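Local coordinates for protein transmembrane oligosaccharyl transferase (Archaeoglobus fulgidus, PDB 3WAJ) that is a membrane-embedded oligosaccharyl transferase of the STT3/AglB family, with a multi-helix transmembrane region, a core domain and a peripheral domain, at residues 608-622 / 673-685. Sequence-based numbering, arbitrary orientation.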
loop_
_atom_site.group_PDB
_atom_site.type_symbol
_atom_site.label_atom_id
_atom_site.label_comp_id
_atom_site.label_asym_id
_atom_site.label_seq_id
_atom_site.Cartn_x
_atom_site.Cartn_y
_atom_site.Cartn_z
ATOM N N VAL A 608 -18.654 -11.519 0.354
ATOM C CA VAL A 608 -18.400 -10.088 0.338
ATOM C C VAL A 608 -17.868 -9.740 1.733
ATOM O O VAL A 608 -18.419 -10.195 2.737
ATOM C CB VAL A 608 -19.708 -9.299 0.094
ATOM C CG1 VAL A 608 -19.426 -7.803 -0.041
ATOM C CG2 VAL A 608 -20.462 -9.829 -1.133
ATOM N N VAL A 609 -16.795 -8.955 1.800
ATOM C CA VAL A 609 -16.316 -8.429 3.076
ATOM C C VAL A 609 -16.355 -6.902 3.043
ATOM O O VAL A 609 -15.734 -6.265 2.174
ATOM C CB VAL A 609 -14.889 -8.890 3.405
ATOM C CG1 VAL A 609 -14.475 -8.358 4.780
ATOM C CG2 VAL A 609 -14.767 -10.425 3.348
ATOM N N SER A 610 -17.087 -6.311 3.986
ATOM C CA SER A 610 -17.288 -4.867 3.998
ATOM C C SER A 610 -16.947 -4.297 5.358
ATOM O O SER A 610 -17.283 -4.885 6.401
ATOM C CB SER A 610 -18.742 -4.535 3.622
ATOM O OG SER A 610 -19.088 -3.199 3.947
ATOM N N ASP A 611 -16.285 -3.144 5.365
ATOM C CA ASP A 611 -15.926 -2.544 6.647
ATOM C C ASP A 611 -16.448 -1.119 6.821
ATOM O O ASP A 611 -17.035 -0.549 5.904
ATOM C CB ASP A 611 -14.426 -2.678 6.966
ATOM C CG ASP A 611 -13.572 -1.597 6.336
ATOM O OD1 ASP A 611 -14.005 -0.910 5.370
ATOM O OD2 ASP A 611 -12.425 -1.462 6.812
ATOM N N ILE A 612 -16.256 -0.555 8.005
ATOM C CA ILE A 612 -16.903 0.704 8.301
ATOM C C ILE A 612 -16.256 1.820 7.497
ATOM O O ILE A 612 -16.853 2.876 7.277
ATOM C CB ILE A 612 -16.887 0.997 9.805
ATOM C CG1 ILE A 612 -17.822 2.177 10.119
ATOM C CG2 ILE A 612 -15.447 1.257 10.285
ATOM C CD1 ILE A 612 -17.987 2.457 11.589
ATOM N N GLU A 613 -15.038 1.573 7.036
ATOM C CA GLU A 613 -14.311 2.575 6.267
ATOM C C GLU A 613 -14.872 2.663 4.850
ATOM O O GLU A 613 -15.092 3.756 4.323
ATOM C CB GLU A 613 -12.809 2.263 6.275
ATOM C CG GLU A 613 -12.163 2.474 7.642
ATOM C CD GLU A 613 -10.649 2.332 7.631
ATOM O OE1 GLU A 613 -10.003 2.763 8.614
ATOM O OE2 GLU A 613 -10.108 1.781 6.649
ATOM N N MET A 614 -15.081 1.497 4.250
ATOM C CA MET A 614 -15.830 1.369 3.005
ATOM C C MET A 614 -17.191 2.058 3.075
ATOM O O MET A 614 -17.620 2.715 2.127
ATOM C CB MET A 614 -16.000 -0.114 2.674
ATOM C CG MET A 614 -14.685 -0.772 2.230
ATOM S SD MET A 614 -14.747 -2.568 2.132
ATOM C CE MET A 614 -16.129 -2.757 0.970
ATOM N N GLU A 615 -17.864 1.915 4.212
ATOM C CA GLU A 615 -19.174 2.523 4.383
ATOM C C GLU A 615 -19.051 4.042 4.465
ATOM O O GLU A 615 -19.870 4.771 3.913
ATOM C CB GLU A 615 -19.851 1.986 5.657
ATOM C CG GLU A 615 -21.202 2.613 5.987
ATOM C CD GLU A 615 -21.748 2.147 7.339
ATOM O OE1 GLU A 615 -21.068 2.390 8.355
ATOM O OE2 GLU A 615 -22.846 1.541 7.395
ATOM N N THR A 616 -18.008 4.512 5.142
ATOM C CA THR A 616 -17.859 5.932 5.418
ATOM C C THR A 616 -16.730 6.610 4.644
ATOM O O THR A 616 -16.923 7.040 3.518
ATOM C CB THR A 616 -17.698 6.189 6.914
ATOM O OG1 THR A 616 -16.478 5.590 7.361
ATOM C CG2 THR A 616 -18.874 5.594 7.680
ATOM N N GLY A 617 -15.558 6.723 5.256
ATOM C CA GLY A 617 -14.483 7.552 4.721
ATOM C C GLY A 617 -13.979 7.172 3.338
ATOM O O GLY A 617 -13.666 8.039 2.521
ATOM N N LYS A 618 -13.902 5.875 3.068
ATOM C CA LYS A 618 -13.396 5.424 1.791
ATOM C C LYS A 618 -14.493 5.313 0.738
ATOM O O LYS A 618 -14.197 4.950 -0.404
ATOM C CB LYS A 618 -12.673 4.069 1.933
ATOM C CG LYS A 618 -11.500 4.046 2.908
ATOM C CD LYS A 618 -10.797 2.688 2.840
ATOM C CE LYS A 618 -9.506 2.694 3.664
ATOM N NZ LYS A 618 -9.079 1.289 4.027
ATOM N N TYR A 619 -15.746 5.594 1.103
ATOM C CA TYR A 619 -16.811 5.410 0.116
ATOM C C TYR A 619 -16.596 6.306 -1.109
ATOM O O TYR A 619 -16.764 5.866 -2.246
ATOM C CB TYR A 619 -18.245 5.573 0.673
ATOM C CG TYR A 619 -19.240 5.346 -0.451
ATOM C CD1 TYR A 619 -19.687 6.409 -1.237
ATOM C CD2 TYR A 619 -19.656 4.059 -0.788
ATOM C CE1 TYR A 619 -20.549 6.201 -2.304
ATOM C CE2 TYR A 619 -20.525 3.836 -1.856
ATOM C CZ TYR A 619 -20.966 4.917 -2.606
ATOM O OH TYR A 619 -21.821 4.736 -3.665
ATOM N N TYR A 620 -16.218 7.557 -0.869
ATOM C CA TYR A 620 -15.979 8.514 -1.945
ATOM C C TYR A 620 -14.959 7.972 -2.950
ATOM O O TYR A 620 -15.154 8.053 -4.159
ATOM C CB TYR A 620 -15.489 9.828 -1.343
ATOM C CG TYR A 620 -15.184 10.934 -2.335
ATOM C CD1 TYR A 620 -13.879 11.348 -2.566
ATOM C CD2 TYR A 620 -16.209 11.601 -3.003
ATOM C CE1 TYR A 620 -13.603 12.382 -3.448
ATOM C CE2 TYR A 620 -15.937 12.629 -3.885
ATOM C CZ TYR A 620 -14.635 13.014 -4.098
ATOM O OH TYR A 620 -14.365 14.036 -4.970
ATOM N N ALA A 621 -13.870 7.418 -2.429
ATOM C CA ALA A 621 -12.848 6.800 -3.255
ATOM C C ALA A 621 -13.420 5.704 -4.161
ATOM O O ALA A 621 -13.005 5.570 -5.325
ATOM C CB ALA A 621 -11.746 6.245 -2.378
ATOM N N MET A 622 -14.347 4.900 -3.639
ATOM C CA MET A 622 -14.954 3.850 -4.467
ATOM C C MET A 622 -15.793 4.481 -5.580
ATOM O O MET A 622 -15.780 4.027 -6.734
ATOM C CB MET A 622 -15.783 2.867 -3.622
ATOM C CG MET A 622 -14.970 2.129 -2.553
ATOM S SD MET A 622 -15.776 0.669 -1.873
ATOM C CE MET A 622 -17.135 1.418 -0.962
ATOM N N LEU A 673 -29.056 8.875 -3.202
ATOM C CA LEU A 673 -28.400 7.883 -4.055
ATOM C C LEU A 673 -27.572 6.868 -3.267
ATOM O O LEU A 673 -27.692 5.660 -3.472
ATOM C CB LEU A 673 -27.514 8.573 -5.072
ATOM C CG LEU A 673 -27.792 8.125 -6.498
ATOM C CD1 LEU A 673 -29.226 8.475 -6.883
ATOM C CD2 LEU A 673 -26.808 8.802 -7.415
ATOM N N TYR A 674 -26.735 7.370 -2.368
ATOM C CA TYR A 674 -25.918 6.524 -1.509
ATOM C C TYR A 674 -26.713 5.345 -0.914
ATOM O O TYR A 674 -26.292 4.182 -1.011
ATOM C CB TYR A 674 -25.272 7.395 -0.417
ATOM C CG TYR A 674 -24.539 6.627 0.665
ATOM C CD1 TYR A 674 -25.208 6.185 1.810
ATOM C CD2 TYR A 674 -23.178 6.343 0.544
ATOM C CE1 TYR A 674 -24.549 5.482 2.804
ATOM C CE2 TYR A 674 -22.505 5.633 1.535
ATOM C CZ TYR A 674 -23.199 5.217 2.666
ATOM O OH TYR A 674 -22.551 4.518 3.657
ATOM N N TYR A 675 -27.886 5.641 -0.348
ATOM C CA TYR A 675 -28.674 4.612 0.319
ATOM C C TYR A 675 -29.174 3.486 -0.585
ATOM O O TYR A 675 -29.669 2.463 -0.105
ATOM C CB TYR A 675 -29.795 5.251 1.139
ATOM C CG TYR A 675 -29.217 6.140 2.214
ATOM C CD1 TYR A 675 -28.835 5.612 3.441
ATOM C CD2 TYR A 675 -29.000 7.498 1.984
ATOM C CE1 TYR A 675 -28.292 6.419 4.419
ATOM C CE2 TYR A 675 -28.453 8.308 2.953
ATOM C CZ TYR A 675 -28.103 7.765 4.168
ATOM O OH TYR A 675 -27.558 8.575 5.151
ATOM N N SER A 676 -29.001 3.666 -1.890
ATOM C CA SER A 676 -29.331 2.621 -2.859
ATOM C C SER A 676 -28.130 1.775 -3.279
ATOM O O SER A 676 -28.282 0.756 -3.939
ATOM C CB SER A 676 -29.961 3.235 -4.101
ATOM O OG SER A 676 -31.261 3.649 -3.793
ATOM N N THR A 677 -26.934 2.200 -2.911
ATOM C CA THR A 677 -25.749 1.458 -3.315
ATOM C C THR A 677 -25.659 0.160 -2.534
ATOM O O THR A 677 -26.214 0.057 -1.423
ATOM C CB THR A 677 -24.476 2.279 -3.104
ATOM O OG1 THR A 677 -24.253 2.444 -1.696
ATOM C CG2 THR A 677 -24.621 3.632 -3.794
ATOM N N MET A 678 -24.958 -0.816 -3.113
ATOM C CA MET A 678 -24.690 -2.075 -2.428
ATOM C C MET A 678 -23.933 -1.853 -1.126
ATOM O O MET A 678 -24.181 -2.541 -0.134
ATOM C CB MET A 678 -23.893 -3.024 -3.321
ATOM C CG MET A 678 -24.720 -3.712 -4.358
ATOM S SD MET A 678 -25.906 -4.876 -3.641
ATOM C CE MET A 678 -24.758 -6.013 -2.857
ATOM N N GLU A 679 -23.001 -0.906 -1.126
ATOM C CA GLU A 679 -22.234 -0.673 0.087
ATOM C C GLU A 679 -23.155 -0.222 1.217
ATOM O O GLU A 679 -22.983 -0.648 2.358
ATOM C CB GLU A 679 -21.076 0.310 -0.116
ATOM C CG GLU A 679 -20.348 0.667 1.190
ATOM C CD GLU A 679 -19.781 -0.565 1.894
ATOM O OE1 GLU A 679 -19.630 -0.555 3.139
ATOM O OE2 GLU A 679 -19.466 -1.547 1.194
ATOM N N ALA A 680 -24.166 0.588 0.907
ATOM C CA ALA A 680 -25.084 1.031 1.973
ATOM C C ALA A 680 -26.053 -0.066 2.378
ATOM O O ALA A 680 -26.382 -0.206 3.554
ATOM C CB ALA A 680 -25.837 2.302 1.590
ATOM N N LYS A 681 -26.533 -0.822 1.394
ATOM C CA LYS A 681 -27.469 -1.913 1.662
ATOM C C LYS A 681 -26.805 -2.994 2.502
ATOM O O LYS A 681 -27.426 -3.599 3.358
ATOM C CB LYS A 681 -27.972 -2.514 0.347
ATOM C CG LYS A 681 -28.957 -1.636 -0.393
ATOM C CD LYS A 681 -29.291 -2.202 -1.756
ATOM C CE LYS A 681 -30.353 -1.374 -2.478
ATOM N NZ LYS A 681 -30.681 -1.994 -3.776
ATOM N N LEU A 682 -25.525 -3.224 2.240
ATOM C CA LEU A 682 -24.762 -4.232 2.955
ATOM C C LEU A 682 -24.349 -3.746 4.349
ATOM O O LEU A 682 -24.713 -4.334 5.367
ATOM C CB LEU A 682 -23.526 -4.640 2.135
ATOM C CG LEU A 682 -23.834 -5.569 0.954
ATOM C CD1 LEU A 682 -22.629 -5.713 0.004
ATOM C CD2 LEU A 682 -24.273 -6.939 1.474
ATOM N N HIS A 683 -23.597 -2.658 4.405
ATOM C CA HIS A 683 -23.037 -2.277 5.681
ATOM C C HIS A 683 -24.009 -1.486 6.532
ATOM O O HIS A 683 -24.028 -1.659 7.753
ATOM C CB HIS A 683 -21.707 -1.538 5.539
ATOM C CG HIS A 683 -20.803 -1.745 6.708
ATOM N ND1 HIS A 683 -19.671 -2.531 6.642
ATOM C CD2 HIS A 683 -20.879 -1.292 7.979
ATOM C CE1 HIS A 683 -19.085 -2.541 7.829
ATOM N NE2 HIS A 683 -19.800 -1.799 8.659
ATOM N N LEU A 684 -24.815 -0.626 5.911
ATOM C CA LEU A 684 -25.691 0.248 6.696
ATOM C C LEU A 684 -27.000 -0.455 7.031
ATOM O O LEU A 684 -27.427 -0.450 8.177
ATOM C CB LEU A 684 -25.940 1.589 5.997
ATOM C CG LEU A 684 -26.548 2.693 6.876
ATOM C CD1 LEU A 684 -25.769 3.981 6.747
ATOM C CD2 LEU A 684 -28.027 2.932 6.564
ATOM N N PHE A 685 -27.619 -1.090 6.040
ATOM C CA PHE A 685 -28.873 -1.807 6.272
ATOM C C PHE A 685 -28.682 -3.290 6.626
ATOM O O PHE A 685 -29.665 -4.034 6.721
ATOM C CB PHE A 685 -29.810 -1.664 5.054
ATOM C CG PHE A 685 -30.192 -0.237 4.743
ATOM C CD1 PHE A 685 -31.173 0.417 5.482
ATOM C CD2 PHE A 685 -29.575 0.448 3.717
ATOM C CE1 PHE A 685 -31.527 1.731 5.196
ATOM C CE2 PHE A 685 -29.921 1.757 3.426
ATOM C CZ PHE A 685 -30.900 2.399 4.169
#
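Ser610 OG lies between two side chains of helix 678-684. Ser610 OG is 2.8 Å from His683 ND1, and either atom could be the donor. Ser610 OG also lies 2.8 Å from Glu679 OE1, and its bonds to both carboxylate oxygens are weak. Ser610 has one hydroxyl proton, and the carboxylate oxygens of Glu679 and His683 ND1 are all candidates to accept it. His683 NE2 is satisfied outside the two segments. Ile612 CA makes an off-centre CH-pi contact over the imidazole. Glu679 reaches Ser610 because its chain bends at CG (chi2 58°). The Glu679 side chain sits as a knob among Met614, Glu615, Tyr619 and Met622, with Glu679 CG 3.5 Å from Met614 O.

The contact is buried. Strand 605-611 belongs to the AglB core domain. It lies inside a mixed sheet and runs straight into helix 612-615, and helix 678-684 crosses it at 81°. Asp611 caps the new turn: OD1 takes Met614 N at 2.9 Å in a nearly straight bond, as part of a capping box, and OD2 takes Trp503 NE1.

Tyr674 OH donates to Glu615 O at 2.7 Å, from a position tilted off the carbonyl plane. The same ring turns its edge to the face of Tyr619, with centroids 5.0 Å apart and planes at 79°. Tyr636 also meets Tyr619 edge-to-face. Thr677 OG1 donates to Tyr674 O at 2.8 Å. It also accepts from Ala680 N, capping helix 678-684.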